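Putative NADH-flavin reductase (PDB 3H2S) binds NADPH in a Rossmann-type fold and is probably an NAD(P)H-dependent oxidoreductase, perhaps of the NADH-flavin reductase type. Local coordinates at residues A86-L89 with V90-L93; A114-M118 with I119-P123; Y137-Y140 with E141-L145; H186-T189 with G190-A193; L197-E201 with H202-I206. All blocks are in the same frame, centred on the assembly; numbering follows the deposited sequence.

Contact 1. Residues A86-L89 with V90-L93; sequences ATHL and VSLL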
# COMPACT_ATOMS: atom_id res chain seq x y z
N ALA A 86 2.14 -5.87 3.90
CA ALA A 86 1.44 -4.97 4.81
C ALA A 86 0.24 -4.29 4.15
O ALA A 86 -0.82 -4.17 4.78
CB ALA A 86 2.41 -3.92 5.39
N THR A 87 0.43 -3.76 2.94
CA THR A 87 -0.68 -3.10 2.25
C THR A 87 -1.80 -4.10 2.03
O THR A 87 -2.98 -3.74 2.10
CB THR A 87 -0.25 -2.49 0.88
OG1 THR A 87 0.15 -3.55 -0.01
CG2 THR A 87 0.91 -1.47 1.05
N HIS A 88 -1.45 -5.34 1.71
CA HIS A 88 -2.48 -6.35 1.48
C HIS A 88 -3.24 -6.63 2.77
O HIS A 88 -4.47 -6.72 2.78
CB HIS A 88 -1.87 -7.66 0.94
CG HIS A 88 -2.90 -8.68 0.57
ND1 HIS A 88 -3.89 -8.42 -0.35
CD2 HIS A 88 -3.22 -9.87 1.14
CE1 HIS A 88 -4.71 -9.46 -0.41
NE2 HIS A 88 -4.35 -10.33 0.50
N LEU A 89 -2.50 -6.85 3.86
CA LEU A 89 -3.14 -7.10 5.16
C LEU A 89 -4.09 -5.97 5.58
O LEU A 89 -5.22 -6.22 6.01
CB LEU A 89 -2.08 -7.34 6.25
CG LEU A 89 -2.67 -7.69 7.63
CD1 LEU A 89 -3.74 -8.79 7.55
CD2 LEU A 89 -1.57 -8.07 8.63
N VAL A 90 -3.60 -4.74 5.52
CA VAL A 90 -4.44 -3.57 5.80
C VAL A 90 -5.73 -3.57 4.96
O VAL A 90 -6.82 -3.28 5.47
CB VAL A 90 -3.66 -2.24 5.63
CG1 VAL A 90 -4.62 -1.03 5.64
CG2 VAL A 90 -2.62 -2.10 6.76
N SER A 91 -5.63 -3.97 3.70
CA SER A 91 -6.79 -3.94 2.83
C SER A 91 -7.87 -4.92 3.28
O SER A 91 -9.05 -4.75 2.96
CB SER A 91 -6.39 -4.23 1.38
OG SER A 91 -6.23 -5.62 1.15
N LEU A 92 -7.47 -5.93 4.07
CA LEU A 92 -8.42 -6.94 4.56
C LEU A 92 -9.03 -6.51 5.89
O LEU A 92 -9.89 -7.20 6.43
CB LEU A 92 -7.71 -8.29 4.75
CG LEU A 92 -6.94 -8.84 3.55
CD1 LEU A 92 -6.23 -10.14 3.93
CD2 LEU A 92 -7.91 -9.07 2.39
N LEU A 93 -8.49 -5.45 6.48
CA LEU A 93 -8.93 -5.05 7.81
C LEU A 93 -9.83 -3.81 7.83
O LEU A 93 -10.15 -3.29 8.89
CB LEU A 93 -7.73 -4.84 8.72
CG LEU A 93 -6.77 -6.03 8.76
CD1 LEU A 93 -5.64 -5.72 9.68
CD2 LEU A 93 -7.52 -7.29 9.20
O HOH W 1 -5.10 -6.20 -1.48
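The last turns of helix 80-91, the crossover helix of the beta-alpha-beta unit between strands 65-68 and 99-103 of the Rossmann-type fold, bring Ser91 back onto His88. OG of Ser91 donates to His88 O over 2.6 Å. Its chi1 of 81° places OG between the backbone N and the carbonyl carbon, facing that carbonyl one turn back. The regular pattern is still intact at Val90, whose N meets Ala86 O in a nearly straight bond (175°). It changes at Leu92, where N bonds Leu89 O at 3.0 Å and has just a weak bond to His88 O. Replacing Ser91 by an alanine is likely to cost His88 O its short hydroxyl bond and the water beside the imidazole its other partner. Leu92 CG lies above one face of the His88 ring, offset to its rim, with CD1 3.9 Å from NE2 of His88. Leu89 CG lies 4.1 Å from Leu93 CD1, on the side facing Phe102 and Ala100 of strand 99-103. The imidazole is tied at both nitrogens: NE2 is hydrogen-bonded to Leu55 O, and ND1 lies 2.8 Å from a water that in turn donates to Ser91 OG at 2.9 Å.

Contact 2. Residues A114-M118 with I119-P123; sequences ADHPM and ILDFP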
# COMPACT_ATOMS: atom_id res chain seq x y z
N ALA A 114 18.62 12.08 18.17
CA ALA A 114 18.06 12.56 16.92
C ALA A 114 16.55 12.66 17.04
O ALA A 114 15.95 12.06 17.93
CB ALA A 114 18.45 11.65 15.76
N ASP A 115 15.94 13.35 16.09
CA ASP A 115 14.50 13.55 16.11
C ASP A 115 13.84 13.09 14.80
O ASP A 115 12.70 13.45 14.52
CB ASP A 115 14.16 15.02 16.40
CG ASP A 115 14.61 15.96 15.28
OD1 ASP A 115 15.25 15.48 14.33
OD2 ASP A 115 14.23 17.14 15.31
N HIS A 116 14.52 12.22 14.06
CA HIS A 116 14.02 11.75 12.77
C HIS A 116 14.65 10.40 12.42
O HIS A 116 15.68 10.03 12.99
CB HIS A 116 14.35 12.77 11.67
CG HIS A 116 15.81 12.97 11.45
ND1 HIS A 116 16.60 13.69 12.33
CD2 HIS A 116 16.66 12.43 10.54
CE1 HIS A 116 17.86 13.64 11.92
NE2 HIS A 116 17.92 12.88 10.84
N PRO A 117 13.96 9.61 11.59
CA PRO A 117 14.41 8.25 11.25
C PRO A 117 15.83 8.22 10.69
O PRO A 117 16.19 9.06 9.85
CB PRO A 117 13.41 7.80 10.18
CG PRO A 117 12.19 8.67 10.38
CD PRO A 117 12.71 9.98 10.90
N MSE A 118 16.65 7.31 11.19
CA MSE A 118 18.09 7.32 10.90
C MSE A 118 18.37 7.04 9.43
O MSE A 118 19.38 7.48 8.90
CB MSE A 118 18.83 6.32 11.77
CG MSE A 118 18.48 4.86 11.48
SE MSE A 118 19.51 3.61 12.61
CE MSE A 118 18.49 3.80 14.28
N ILE A 119 17.48 6.28 8.78
CA ILE A 119 17.63 5.95 7.35
C ILE A 119 17.77 7.21 6.50
O ILE A 119 18.41 7.19 5.45
CB ILE A 119 16.46 5.09 6.82
CG1 ILE A 119 16.77 4.51 5.43
CG2 ILE A 119 15.15 5.89 6.78
CD1 ILE A 119 15.75 3.47 4.97
N LEU A 120 17.18 8.30 6.95
CA LEU A 120 17.24 9.56 6.20
C LEU A 120 18.67 10.11 6.13
O LEU A 120 19.01 10.85 5.21
CB LEU A 120 16.31 10.61 6.81
CG LEU A 120 14.84 10.20 6.87
CD1 LEU A 120 14.02 11.30 7.50
CD2 LEU A 120 14.32 9.89 5.47
N ASP A 121 19.51 9.71 7.08
CA ASP A 121 20.88 10.21 7.14
C ASP A 121 21.91 9.23 6.58
O ASP A 121 23.11 9.52 6.57
CB ASP A 121 21.24 10.57 8.58
CG ASP A 121 20.42 11.72 9.11
OD1 ASP A 121 20.18 12.69 8.36
OD2 ASP A 121 19.99 11.66 10.28
N PHE A 122 21.45 8.06 6.14
CA PHE A 122 22.36 7.08 5.55
C PHE A 122 23.07 7.67 4.33
O PHE A 122 22.46 8.40 3.54
CB PHE A 122 21.59 5.81 5.14
CG PHE A 122 21.19 4.94 6.31
CD1 PHE A 122 21.48 5.31 7.61
CD2 PHE A 122 20.53 3.74 6.10
CE1 PHE A 122 21.05 4.54 8.69
CE2 PHE A 122 20.13 2.95 7.16
CZ PHE A 122 20.41 3.34 8.46
N PRO A 123 24.36 7.34 4.16
CA PRO A 123 25.13 7.71 2.97
C PRO A 123 24.56 7.06 1.71
O PRO A 123 23.91 6.01 1.78
CB PRO A 123 26.52 7.12 3.25
CG PRO A 123 26.58 6.93 4.71
CD PRO A 123 25.18 6.64 5.16
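His116 brings the edge of its imidazole against the Asp121 carboxylate, with ring and carboxylate planes 86° apart. NE2 donates to OD2 of Asp121 over 2.5 Å, an unusually short length that should not be pressed, at an N-H...O angle of 142°, well short of straight. The other ring nitrogen is also used: ND1 donates to Asp115 OD1 at 3.0 Å, with the acceptor in the ring plane. With a carboxylate at each nitrogen the ring is probably restrained in rotation, and the two acids would be expected to favour its protonated form.

The backbone between these side chains coils into a short 3-10 segment. Leu120 N bonds Pro117 O, and Asp121 N bonds Met118 O at 2.9 Å, both i to i+3. That turn sets Pro117 and Leu120 side by side, CD of the proline 3.9 Å from CD1 of the leucine. Met118, modelled as selenomethionine, has CG between the backbone N and the carbonyl carbon (chi1 66°), which lays CG 3.8 Å from Phe122 CE1. Its SE stands at the edge of the Phe122 ring, 5.4 Å from the centroid, a Met-aromatic contact.

The turn belongs to the long loop joining strand 99-103 to helix 132-145, where Pro117, Ile119 and Leu120 rest on Tyr139 and Phe122 on Tyr132.

Contact 3. Residues Y137-Y140 with E141-L145; sequences YQYY and EYQFL. With NDP (NADPH dihydro-nicotinamide-adenine-dinucleotide phosphate), chain C.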
# COMPACT_ATOMS: atom_id res chain seq x y z
N TYR A 137 12.21 -0.51 2.34
CA TYR A 137 10.80 -0.85 2.21
C TYR A 137 10.07 -1.03 3.54
O TYR A 137 8.87 -0.77 3.62
CB TYR A 137 10.62 -2.06 1.29
CG TYR A 137 10.60 -1.66 -0.16
CD1 TYR A 137 11.69 -1.94 -1.00
CD2 TYR A 137 9.48 -1.06 -0.71
CE1 TYR A 137 11.65 -1.62 -2.35
CE2 TYR A 137 9.42 -0.75 -2.06
CZ TYR A 137 10.50 -1.03 -2.87
OH TYR A 137 10.40 -0.75 -4.21
N GLN A 138 10.80 -1.37 4.59
CA GLN A 138 10.21 -1.37 5.94
C GLN A 138 10.01 0.03 6.49
O GLN A 138 9.09 0.27 7.27
CB GLN A 138 11.03 -2.21 6.92
CG GLN A 138 10.86 -3.67 6.70
CD GLN A 138 10.82 -4.44 8.00
OE1 GLN A 138 11.85 -4.72 8.59
NE2 GLN A 138 9.62 -4.84 8.41
N TYR A 139 10.90 0.95 6.11
CA TYR A 139 10.67 2.35 6.40
C TYR A 139 9.37 2.81 5.71
O TYR A 139 8.52 3.42 6.33
CB TYR A 139 11.86 3.18 5.93
CG TYR A 139 11.63 4.67 5.99
CD1 TYR A 139 11.41 5.30 7.20
CD2 TYR A 139 11.51 5.42 4.82
CE1 TYR A 139 11.14 6.67 7.25
CE2 TYR A 139 11.30 6.79 4.87
CZ TYR A 139 11.14 7.41 6.09
OH TYR A 139 10.89 8.77 6.14
N TYR A 140 9.23 2.49 4.42
CA TYR A 140 7.98 2.76 3.69
C TYR A 140 6.77 2.06 4.31
O TYR A 140 5.67 2.63 4.36
CB TYR A 140 8.12 2.37 2.23
CG TYR A 140 9.11 3.22 1.42
CD1 TYR A 140 9.34 4.56 1.74
CD2 TYR A 140 9.72 2.70 0.29
CE1 TYR A 140 10.19 5.35 0.95
CE2 TYR A 140 10.58 3.47 -0.49
CZ TYR A 140 10.80 4.80 -0.16
OH TYR A 140 11.64 5.56 -0.94
N GLU A 141 6.94 0.81 4.75
CA GLU A 141 5.86 0.08 5.42
C GLU A 141 5.38 0.84 6.66
O GLU A 141 4.18 1.03 6.86
CB GLU A 141 6.34 -1.33 5.82
CG GLU A 141 5.36 -2.12 6.67
CD GLU A 141 5.93 -3.44 7.17
OE1 GLU A 141 7.16 -3.67 7.07
OE2 GLU A 141 5.14 -4.21 7.75
N TYR A 142 6.33 1.36 7.42
CA TYR A 142 6.02 2.20 8.58
C TYR A 142 5.27 3.48 8.19
O TYR A 142 4.32 3.88 8.84
CB TYR A 142 7.33 2.55 9.29
CG TYR A 142 7.21 3.70 10.25
CD1 TYR A 142 8.00 4.83 10.09
CD2 TYR A 142 6.40 3.61 11.36
CE1 TYR A 142 7.95 5.87 11.00
CE2 TYR A 142 6.36 4.64 12.31
CZ TYR A 142 7.16 5.76 12.12
OH TYR A 142 7.12 6.79 13.03
N GLN A 143 5.69 4.11 7.10
CA GLN A 143 5.02 5.32 6.65
C GLN A 143 3.63 5.00 6.10
O GLN A 143 2.70 5.78 6.27
CB GLN A 143 5.85 6.02 5.57
CG GLN A 143 7.16 6.61 6.07
CD GLN A 143 7.83 7.45 5.02
OE1 GLN A 143 8.13 8.62 5.25
NE2 GLN A 143 7.90 6.92 3.80
N PHE A 144 3.52 3.87 5.40
CA PHE A 144 2.22 3.43 4.87
C PHE A 144 1.21 3.21 5.99
O PHE A 144 0.05 3.59 5.87
CB PHE A 144 2.36 2.14 4.06
CG PHE A 144 1.05 1.46 3.81
CD1 PHE A 144 0.19 1.92 2.84
CD2 PHE A 144 0.66 0.36 4.58
CE1 PHE A 144 -1.06 1.34 2.64
CE2 PHE A 144 -0.55 -0.27 4.35
CZ PHE A 144 -1.43 0.23 3.40
N LEU A 145 1.64 2.56 7.06
CA LEU A 145 0.72 2.28 8.17
C LEU A 145 0.06 3.56 8.69
O LEU A 145 -1.14 3.59 8.94
CB LEU A 145 1.45 1.53 9.29
CG LEU A 145 1.87 0.08 9.02
CD1 LEU A 145 2.65 -0.46 10.21
CD2 LEU A 145 0.70 -0.84 8.69
PA NDP C . 12.54 -14.97 9.20
O1A NDP C . 13.62 -14.75 8.11
O2A NDP C . 12.82 -15.95 10.29
O5B NDP C . 11.36 -15.54 8.12
C5B NDP C . 10.14 -14.78 8.33
C4B NDP C . 8.92 -15.53 7.67
O4B NDP C . 8.77 -15.05 6.35
C3B NDP C . 9.15 -17.07 7.53
O3B NDP C . 8.05 -17.68 8.13
C2B NDP C . 9.13 -17.27 5.96
O2B NDP C . 8.64 -18.47 5.48
C1B NDP C . 8.20 -16.07 5.58
N9A NDP C . 8.40 -15.69 4.17
C8A NDP C . 9.59 -15.14 3.64
N7A NDP C . 9.51 -14.85 2.34
C5A NDP C . 8.19 -15.21 2.00
C6A NDP C . 7.52 -15.10 0.76
N6A NDP C . 8.21 -14.64 -0.32
N1A NDP C . 6.31 -15.76 0.61
C2A NDP C . 5.70 -16.19 1.76
N3A NDP C . 6.17 -16.16 3.05
C4A NDP C . 7.47 -15.72 3.11
O3 NDP C . 12.52 -13.51 9.79
PN NDP C . 12.68 -12.76 11.22
O1N NDP C . 11.81 -13.48 12.25
O2N NDP C . 14.15 -12.86 11.50
O5D NDP C . 12.14 -11.22 11.14
C5D NDP C . 10.79 -10.87 11.47
C4D NDP C . 10.66 -9.34 11.32
O4D NDP C . 11.74 -8.80 12.07
C3D NDP C . 10.74 -8.74 9.89
O3D NDP C . 9.92 -7.63 9.79
C2D NDP C . 12.27 -8.40 9.80
O2D NDP C . 12.51 -7.33 8.92
C1D NDP C . 12.46 -7.90 11.28
N1N NDP C . 13.88 -7.76 11.61
C2N NDP C . 14.35 -6.40 11.85
C3N NDP C . 15.87 -6.26 11.96
C7N NDP C . 16.23 -4.99 12.70
O7N NDP C . 15.60 -3.96 12.47
N7N NDP C . 17.36 -4.97 13.49
C4N NDP C . 16.69 -7.46 12.38
C5N NDP C . 16.21 -8.78 11.82
C6N NDP C . 14.74 -8.93 11.51
P2B NDP C . 9.58 -19.81 5.51
O1X NDP C . 9.75 -20.27 7.00
O2X NDP C . 8.72 -20.95 4.86
O3X NDP C . 10.90 -19.59 4.85
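Helix 132-145 of the Rossmann-type fold presents Gln138 to NADPH and backs it with Glu141, one turn further on. Hydrogen bonds carry this end of the contact. Gln138 OE1 accepts from the O2D hydroxyl of the cofactor at 2.7 Å, and NE2 donates to O3D at 3.1 Å, so one amide spans both hydroxyls of the nicotinamide ribose. NE2 also donates to Glu141 OE1 over 3.0 Å, nearly straight at 167°, on the syn side of the carboxylate and close to the amide plane. Glu141 thus acts as a second-shell residue and is likely to fix which way the amide is flipped; its CG, anti to the backbone N (chi1 173°), starts an extended chain lying alongside Gln138. A leucine in place of Gln138 would probably leave both ribose hydroxyls without this partner and Glu141 OE1 without its amide donor.

Among the backbone bonds, Glu141 N to Tyr137 O and Phe144 N to Tyr140 O are each 2.7 Å, regular i to i+4 pairs.

Aromatic contacts gather round Gln143. Its CG sits over one face of the Tyr139 ring in a CH-pi contact, 4.2 Å from the centroid. The Gln143 amide also lies over the rim of the Tyr139 ring, planes 32° apart, and its NE2 reaches the edge of the Tyr140 ring, 3.4 Å from Tyr140 CD1.

Contact 4. Residues H186-T189 with G190-A193; sequences HITT and GNMA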
# COMPACT_ATOMS: atom_id res chain seq x y z
N HIS A 186 19.65 -4.62 21.70
CA HIS A 186 19.22 -5.94 21.26
C HIS A 186 17.90 -6.35 21.89
O HIS A 186 17.54 -5.89 22.98
CB HIS A 186 20.30 -7.00 21.54
CG HIS A 186 20.84 -6.96 22.93
ND1 HIS A 186 20.17 -7.50 24.01
CD2 HIS A 186 21.95 -6.37 23.45
CE1 HIS A 186 20.88 -7.33 25.10
NE2 HIS A 186 21.96 -6.63 24.79
N ILE A 187 17.16 -7.18 21.16
CA ILE A 187 15.94 -7.79 21.66
C ILE A 187 15.88 -9.23 21.14
O ILE A 187 16.17 -9.47 19.97
CB ILE A 187 14.68 -7.02 21.18
CG1 ILE A 187 13.40 -7.69 21.69
CG2 ILE A 187 14.63 -6.98 19.66
CD1 ILE A 187 12.94 -7.19 23.04
N THR A 188 15.61 -10.18 22.03
CA THR A 188 15.45 -11.57 21.61
C THR A 188 14.10 -11.82 20.96
O THR A 188 13.12 -11.10 21.20
CB THR A 188 15.65 -12.56 22.79
OG1 THR A 188 14.61 -12.35 23.78
CG2 THR A 188 17.02 -12.34 23.44
N THR A 189 14.03 -12.87 20.15
CA THR A 189 12.76 -13.32 19.60
C THR A 189 11.74 -13.59 20.71
O THR A 189 10.56 -13.30 20.56
CB THR A 189 12.93 -14.56 18.70
OG1 THR A 189 13.66 -15.56 19.40
CG2 THR A 189 13.70 -14.21 17.44
N GLY A 190 12.20 -14.14 21.84
CA GLY A 190 11.30 -14.41 22.96
C GLY A 190 10.71 -13.14 23.56
O GLY A 190 9.50 -13.07 23.81
N ASN A 191 11.54 -12.12 23.72
CA ASN A 191 11.09 -10.85 24.31
C ASN A 191 10.22 -10.00 23.38
O ASN A 191 9.20 -9.44 23.81
CB ASN A 191 12.29 -10.04 24.81
CG ASN A 191 12.71 -10.46 26.20
OD1 ASN A 191 11.88 -10.91 26.98
ND2 ASN A 191 14.02 -10.44 26.46
N MSE A 192 10.53 -10.06 22.09
CA MSE A 192 9.63 -9.51 21.08
C MSE A 192 8.26 -10.19 21.17
O MSE A 192 7.23 -9.51 21.09
CB MSE A 192 10.23 -9.66 19.67
CG MSE A 192 9.28 -9.23 18.56
SE MSE A 192 8.81 -7.32 18.64
CE MSE A 192 10.51 -6.58 18.02
N ALA A 193 8.25 -11.51 21.34
CA ALA A 193 6.99 -12.23 21.49
C ALA A 193 6.20 -11.73 22.71
O ALA A 193 4.98 -11.55 22.63
CB ALA A 193 7.22 -13.75 21.58
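The backbone runs extended through His186 and Ile187 and turns helical at Thr189, so that Thr188, still extended, holds the N-cap position of helix 189-201. Its carbonyl starts the helical pattern: Met192 N reaches Thr188 O at 2.9 Å in a nearly straight bond (173°). Ala193 N then bonds Thr189 O at 3.0 Å.

The Thr188 side chain supplies the cap itself. OG1 lies between the backbone N and the carbonyl carbon (chi1 64°), where it accepts from Asn191 N over 3.1 Å at 154°, satisfying an amide of the first helical turn, the usual work of an N-cap threonine. The same OG1 bonds Pro166 O. Asn191 directs its own amide to other partners, OD1 accepting from Thr168 N and ND2 donating to Asp214 OD1; Asp214 OD1 also accepts from Thr188 N and so ties both sides of the cap to strand 209-214. Apolar contact comes from Ile187, which crosses Asn191 and sets CD1 3.4 Å from its CB, with Ile187 CG1 4.2 Å from CB of Met192 (selenomethionine).

Ile187 and Met192 face Pro158 of strand 153-158 and Val212 of strand 209-214, whereas Thr189 and Ala193 lie on Ala15 of helix 11-22, the helix bearing the NADPH-binding residues Arg11 and Ala12.

Contact 5. Residues L197-E201 with H202-I206; sequences LDQLE and HPTAI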
# COMPACT_ATOMS: atom_id res chain seq x y z
N LEU A 197 2.44 -10.01 22.36
CA LEU A 197 1.31 -10.57 23.06
C LEU A 197 0.80 -9.61 24.13
O LEU A 197 -0.39 -9.54 24.36
CB LEU A 197 1.62 -11.94 23.66
CG LEU A 197 1.23 -13.13 22.77
CD1 LEU A 197 -0.26 -13.13 22.47
CD2 LEU A 197 2.05 -13.14 21.49
N ASP A 198 1.71 -8.84 24.72
CA ASP A 198 1.30 -7.81 25.68
C ASP A 198 0.37 -6.82 25.01
O ASP A 198 -0.63 -6.41 25.59
CB ASP A 198 2.52 -7.08 26.26
CG ASP A 198 3.15 -7.85 27.41
OD1 ASP A 198 2.60 -8.90 27.81
OD2 ASP A 198 4.19 -7.39 27.92
N GLN A 199 0.75 -6.36 23.81
CA GLN A 199 -0.09 -5.40 23.07
C GLN A 199 -1.41 -6.03 22.66
O GLN A 199 -2.44 -5.36 22.68
CB GLN A 199 0.66 -4.88 21.85
CG GLN A 199 1.75 -3.88 22.18
CD GLN A 199 1.20 -2.59 22.78
OE1 GLN A 199 0.10 -2.16 22.45
NE2 GLN A 199 1.92 -2.04 23.74
N LEU A 200 -1.38 -7.27 22.19
CA LEU A 200 -2.62 -7.95 21.80
C LEU A 200 -3.61 -8.05 22.98
O LEU A 200 -4.82 -7.85 22.81
CB LEU A 200 -2.30 -9.35 21.27
CG LEU A 200 -2.38 -9.60 19.76
CD1 LEU A 200 -2.29 -8.34 18.94
CD2 LEU A 200 -1.40 -10.67 19.31
N GLU A 201 -3.09 -8.35 24.17
CA GLU A 201 -3.94 -8.54 25.34
C GLU A 201 -4.35 -7.22 25.96
O GLU A 201 -5.46 -7.08 26.44
CB GLU A 201 -3.28 -9.45 26.38
CG GLU A 201 -3.17 -10.90 25.93
CD GLU A 201 -2.65 -11.83 27.01
OE1 GLU A 201 -1.80 -11.39 27.83
OE2 GLU A 201 -3.13 -12.99 27.09
N HIS A 202 -3.46 -6.22 25.86
CA HIS A 202 -3.74 -4.89 26.40
C HIS A 202 -3.19 -3.82 25.46
O HIS A 202 -2.05 -3.37 25.64
CB HIS A 202 -3.10 -4.72 27.77
CG HIS A 202 -3.85 -5.38 28.89
ND1 HIS A 202 -3.95 -4.83 30.15
CD2 HIS A 202 -4.42 -6.62 28.97
CE1 HIS A 202 -4.60 -5.66 30.94
NE2 HIS A 202 -4.91 -6.75 30.25
N PRO A 203 -3.91 -3.53 24.36
CA PRO A 203 -3.35 -2.63 23.36
C PRO A 203 -3.17 -1.22 23.91
O PRO A 203 -4.10 -0.65 24.48
CB PRO A 203 -4.40 -2.62 22.23
CG PRO A 203 -5.40 -3.65 22.56
CD PRO A 203 -5.25 -4.03 24.00
N THR A 204 -1.93 -0.74 23.92
CA THR A 204 -1.67 0.63 24.35
C THR A 204 -1.10 1.46 23.20
O THR A 204 -1.11 2.69 23.24
CB THR A 204 -0.70 0.68 25.56
OG1 THR A 204 -0.33 2.03 25.81
CG2 THR A 204 0.54 -0.11 25.28
N ALA A 205 -0.67 0.79 22.15
CA ALA A 205 0.05 1.45 21.06
C ALA A 205 -0.71 1.38 19.73
O ALA A 205 -0.10 1.44 18.66
CB ALA A 205 1.43 0.85 20.91
N ILE A 206 -2.04 1.32 19.80
CA ILE A 206 -2.86 1.32 18.58
C ILE A 206 -2.60 2.59 17.75
O ILE A 206 -2.54 3.70 18.28
CB ILE A 206 -4.36 1.15 18.88
CG1 ILE A 206 -4.66 -0.31 19.27
CG2 ILE A 206 -5.20 1.55 17.65
CD1 ILE A 206 -6.05 -0.54 19.85
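Gln199 reaches past the end of its helix with OE1 and takes two backbone amides of the following loop. Thr204 N donates to OE1 at 2.9 Å, with an N-H...O angle of 159°. Ala205 N donates to the same OE1 at 3.1 Å; the two donors come from opposite faces of the amide plane, so the oxygen is gripped from both sides. Ala205 CB also lies against OE1, at 3.6 Å. The bend at chi2 of Gln199 (-65°) swings the amide off the helix to the loop 202-206.

Around this grip the helix finishes. His202 N still bonds Asp198 O at 2.8 Å, but His202 itself leaves helical geometry. Pro203 N lies 2.9 Å from Gln199 O without a hydrogen to share, so no hydrogen bond forms there, while CB, CG and CD crowd round the same oxygen. Further out from this grip, Asp198 OD1 and Glu201 OE1 both form salt bridges with Arg23 NH1, and Asp198 OD2 bonds Tyr170 OH.

The loop leads from helix 189-201 to strand 209-214 and rests on the sheet: Leu200 and Pro203 lie on Leu99 of strand 99-103, and Gln199 and Ala205 on Ile154 of strand 153-158.

Overall arrangement
Contacts 1 and 4 are buried, contacts 3 and 5 partly so, and contact 2 lies at the surface. Contacts 1 and 3 belong to neighbouring helices, touching where Phe144 packs on Thr87 and Val90, and both reach the second subunit. Contact 2 meets contact 3 through Tyr139. Contacts 4 and 5 are the two ends of helix 189-201, their centres about 16 Å apart: a threonine caps the start, whereas a glutamine amide bridges from the finish into the loop. Chemistry follows place: a carboxylate-held histidine on the surface loop, a serine and water at a helix end, and cofactor hydroxyls bound directly in contact 3 alone.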